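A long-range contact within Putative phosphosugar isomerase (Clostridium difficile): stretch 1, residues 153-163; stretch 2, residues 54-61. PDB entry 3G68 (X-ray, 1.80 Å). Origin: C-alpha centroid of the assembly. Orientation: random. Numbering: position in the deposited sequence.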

# COMPACT_ATOMS: atom_id res chain seq x y z
N ASN B 153 14.22 44.26 -8.37
CA ASN B 153 13.85 45.29 -7.36
C ASN B 153 12.94 46.37 -7.94
O ASN B 153 11.96 46.79 -7.30
CB ASN B 153 15.11 45.93 -6.74
CG ASN B 153 15.06 45.96 -5.22
OD1 ASN B 153 14.73 44.96 -4.58
ND2 ASN B 153 15.42 47.10 -4.64
N LEU B 154 13.26 46.81 -9.16
CA LEU B 154 12.44 47.75 -9.93
C LEU B 154 11.05 47.17 -10.28
O LEU B 154 10.05 47.88 -10.22
CB LEU B 154 13.14 48.17 -11.20
CG LEU B 154 14.31 49.15 -11.03
CD1 LEU B 154 15.18 49.15 -12.28
CD2 LEU B 154 13.77 50.55 -10.73
N MSE B 155 11.00 45.90 -10.66
CA MSE B 155 9.74 45.27 -10.95
C MSE B 155 8.88 45.17 -9.68
O MSE B 155 7.69 45.38 -9.74
CB MSE B 155 9.93 43.88 -11.57
CG MSE B 155 10.47 43.94 -12.98
SE MSE B 155 10.62 42.14 -13.67
CE MSE B 155 10.87 42.50 -15.56
N LEU B 156 9.50 44.77 -8.56
CA LEU B 156 8.80 44.64 -7.28
C LEU B 156 8.21 45.98 -6.86
O LEU B 156 7.03 46.03 -6.48
CB LEU B 156 9.72 44.05 -6.22
CG LEU B 156 9.99 42.56 -6.49
CD1 LEU B 156 11.06 42.04 -5.59
CD2 LEU B 156 8.70 41.73 -6.36
N LEU B 157 8.99 47.06 -6.98
CA LEU B 157 8.50 48.43 -6.72
C LEU B 157 7.19 48.66 -7.45
O LEU B 157 6.21 49.14 -6.83
CB LEU B 157 9.51 49.51 -7.13
CG LEU B 157 9.06 50.99 -7.06
CD1 LEU B 157 8.73 51.40 -5.60
CD2 LEU B 157 10.13 51.91 -7.71
N GLY B 158 7.18 48.35 -8.74
CA GLY B 158 5.99 48.47 -9.59
C GLY B 158 4.82 47.67 -9.05
O GLY B 158 3.75 48.20 -8.81
N LEU B 159 5.05 46.38 -8.85
CA LEU B 159 4.02 45.46 -8.35
C LEU B 159 3.41 45.89 -7.01
O LEU B 159 2.20 45.76 -6.80
CB LEU B 159 4.60 44.03 -8.28
CG LEU B 159 4.78 43.33 -9.64
CD1 LEU B 159 5.61 42.01 -9.51
CD2 LEU B 159 3.39 43.04 -10.26
N GLN B 160 4.26 46.35 -6.11
CA GLN B 160 3.90 46.81 -4.76
C GLN B 160 3.05 48.08 -4.83
O GLN B 160 2.08 48.22 -4.09
CB GLN B 160 5.17 47.04 -3.94
CG GLN B 160 5.87 45.72 -3.51
CD GLN B 160 5.37 45.19 -2.17
OE1 GLN B 160 5.05 45.96 -1.28
NE2 GLN B 160 5.34 43.86 -2.01
N ILE B 161 3.42 48.98 -5.73
CA ILE B 161 2.65 50.21 -5.96
C ILE B 161 1.31 49.82 -6.56
O ILE B 161 0.28 50.22 -6.06
CB ILE B 161 3.36 51.19 -6.89
CG1 ILE B 161 4.54 51.84 -6.18
CG2 ILE B 161 2.41 52.30 -7.32
CD1 ILE B 161 5.47 52.56 -7.15
N ALA B 162 1.34 49.01 -7.62
CA ALA B 162 0.14 48.59 -8.34
C ALA B 162 -0.91 47.96 -7.41
O ALA B 162 -2.11 48.26 -7.49
CB ALA B 162 0.52 47.61 -9.46
N ARG B 163 -0.46 47.07 -6.53
CA ARG B 163 -1.38 46.43 -5.59
C ARG B 163 -1.94 47.46 -4.60
O ARG B 163 -3.15 47.51 -4.39
CB ARG B 163 -0.71 45.25 -4.86
CG ARG B 163 -1.64 44.46 -3.90
CD ARG B 163 -0.93 43.25 -3.29
NE ARG B 163 0.22 43.70 -2.51
CZ ARG B 163 1.07 42.92 -1.86
NH1 ARG B 163 0.92 41.60 -1.85
NH2 ARG B 163 2.07 43.48 -1.19
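Stretch 2 54-61: PYLQNLLD

Stretch 2 continues a helix that began earlier in the chain, kinked at Pro54 and Tyr55 and helical through Leu59; Leu60 is the first residue to leave helical phi/psi (-89/171). It runs in the same direction as the stretch 1 helix: the N-to-C directions differ by 4°, and the axes approach to 9.8 Å. The register is set by two CA pairs: Gly158 CA lies 6.0 Å from Leu56 CA. Ala162 CA lies 6.2 Å from Leu60 CA. No hydrogen bond crosses; the 442 Å² buried between the stretches comes largely from apolar side chains packing on one another and on the backbone, with a sulfur-aromatic-type contact from the selenium of Met155.

Leu154 contributes its backbone, with its O 3.6 Å from Leu56 CD2. The next residue, selenomethionine Met155, covers a face of the Tyr55 ring: SE lies 4.5 Å from the ring centroid, 13° off the normal, and Met155 CG is 3.6 Å from Tyr55 CD2. Gly158 is where the lack of a side chain matters. Its CA sits 3.6 Å from Leu56 CD2 and its C 3.5 Å from Leu59 CD2; an ideal CB would fall 2.4 Å from Leu56 CD2, a clash. Leu159 meets the Tyr55 ring at its edge, CG to OH 3.4 Å, while its CD2 packs 3.8 Å from Leu59 CD2. Ile161 CG2 reaches Leu60 CD2 at 3.8 Å. Finally, Ala162 points CB toward stretch 2, 4.0 Å from Leu59 CG and 4.2 Å from Leu60 CD2.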

# COMPACT_ATOMS: atom_id res chain seq x y z
N PRO B 54 9.76 49.52 -19.79
CA PRO B 54 8.53 49.12 -20.48
C PRO B 54 7.55 48.36 -19.58
O PRO B 54 6.36 48.67 -19.56
CB PRO B 54 9.03 48.23 -21.62
CG PRO B 54 10.42 48.69 -21.88
CD PRO B 54 10.95 48.99 -20.49
N TYR B 55 8.06 47.40 -18.82
CA TYR B 55 7.21 46.64 -17.89
C TYR B 55 6.45 47.56 -16.98
O TYR B 55 5.24 47.41 -16.81
CB TYR B 55 8.08 45.70 -17.05
CG TYR B 55 7.38 44.94 -15.94
CD1 TYR B 55 6.64 43.80 -16.21
CD2 TYR B 55 7.54 45.31 -14.60
CE1 TYR B 55 6.01 43.09 -15.19
CE2 TYR B 55 6.94 44.59 -13.58
CZ TYR B 55 6.19 43.47 -13.88
OH TYR B 55 5.60 42.72 -12.87
N LEU B 56 7.17 48.53 -16.43
CA LEU B 56 6.61 49.45 -15.49
C LEU B 56 5.58 50.36 -16.12
O LEU B 56 4.53 50.63 -15.51
CB LEU B 56 7.70 50.27 -14.83
CG LEU B 56 8.54 49.47 -13.84
CD1 LEU B 56 9.67 50.39 -13.32
CD2 LEU B 56 7.67 48.92 -12.72
N GLN B 57 5.88 50.83 -17.33
CA GLN B 57 4.95 51.69 -18.08
C GLN B 57 3.64 50.93 -18.34
O GLN B 57 2.56 51.50 -18.28
CB GLN B 57 5.59 52.16 -19.38
CG GLN B 57 4.78 53.22 -20.17
CD GLN B 57 4.64 54.59 -19.48
OE1 GLN B 57 5.33 54.90 -18.52
NE2 GLN B 57 3.77 55.41 -20.02
N ASN B 58 3.75 49.64 -18.66
CA ASN B 58 2.60 48.78 -18.86
C ASN B 58 1.82 48.55 -17.55
O ASN B 58 0.60 48.64 -17.53
CB ASN B 58 3.04 47.45 -19.44
CG ASN B 58 1.91 46.53 -19.74
OD1 ASN B 58 1.59 45.64 -18.93
ND2 ASN B 58 1.25 46.73 -20.87
N LEU B 59 2.53 48.32 -16.44
CA LEU B 59 1.89 48.02 -15.15
C LEU B 59 1.20 49.21 -14.48
O LEU B 59 0.05 49.11 -14.06
CB LEU B 59 2.93 47.43 -14.18
CG LEU B 59 2.51 46.91 -12.81
CD1 LEU B 59 1.44 45.83 -12.92
CD2 LEU B 59 3.72 46.39 -12.06
N LEU B 60 1.91 50.33 -14.39
CA LEU B 60 1.43 51.50 -13.67
C LEU B 60 0.60 52.49 -14.51
O LEU B 60 0.52 52.37 -15.76
CB LEU B 60 2.62 52.22 -13.03
CG LEU B 60 3.49 51.38 -12.10
CD1 LEU B 60 4.66 52.19 -11.65
CD2 LEU B 60 2.62 50.90 -10.89
N ASP B 61 0.01 53.45 -13.79
CA ASP B 61 -0.83 54.55 -14.32
C ASP B 61 -0.18 55.91 -14.30
O ASP B 61 -0.87 56.93 -14.35
CB ASP B 61 -2.07 54.68 -13.45
CG ASP B 61 -2.95 53.52 -13.54
OD1 ASP B 61 -2.78 52.79 -14.55
OD2 ASP B 61 -3.81 53.38 -12.64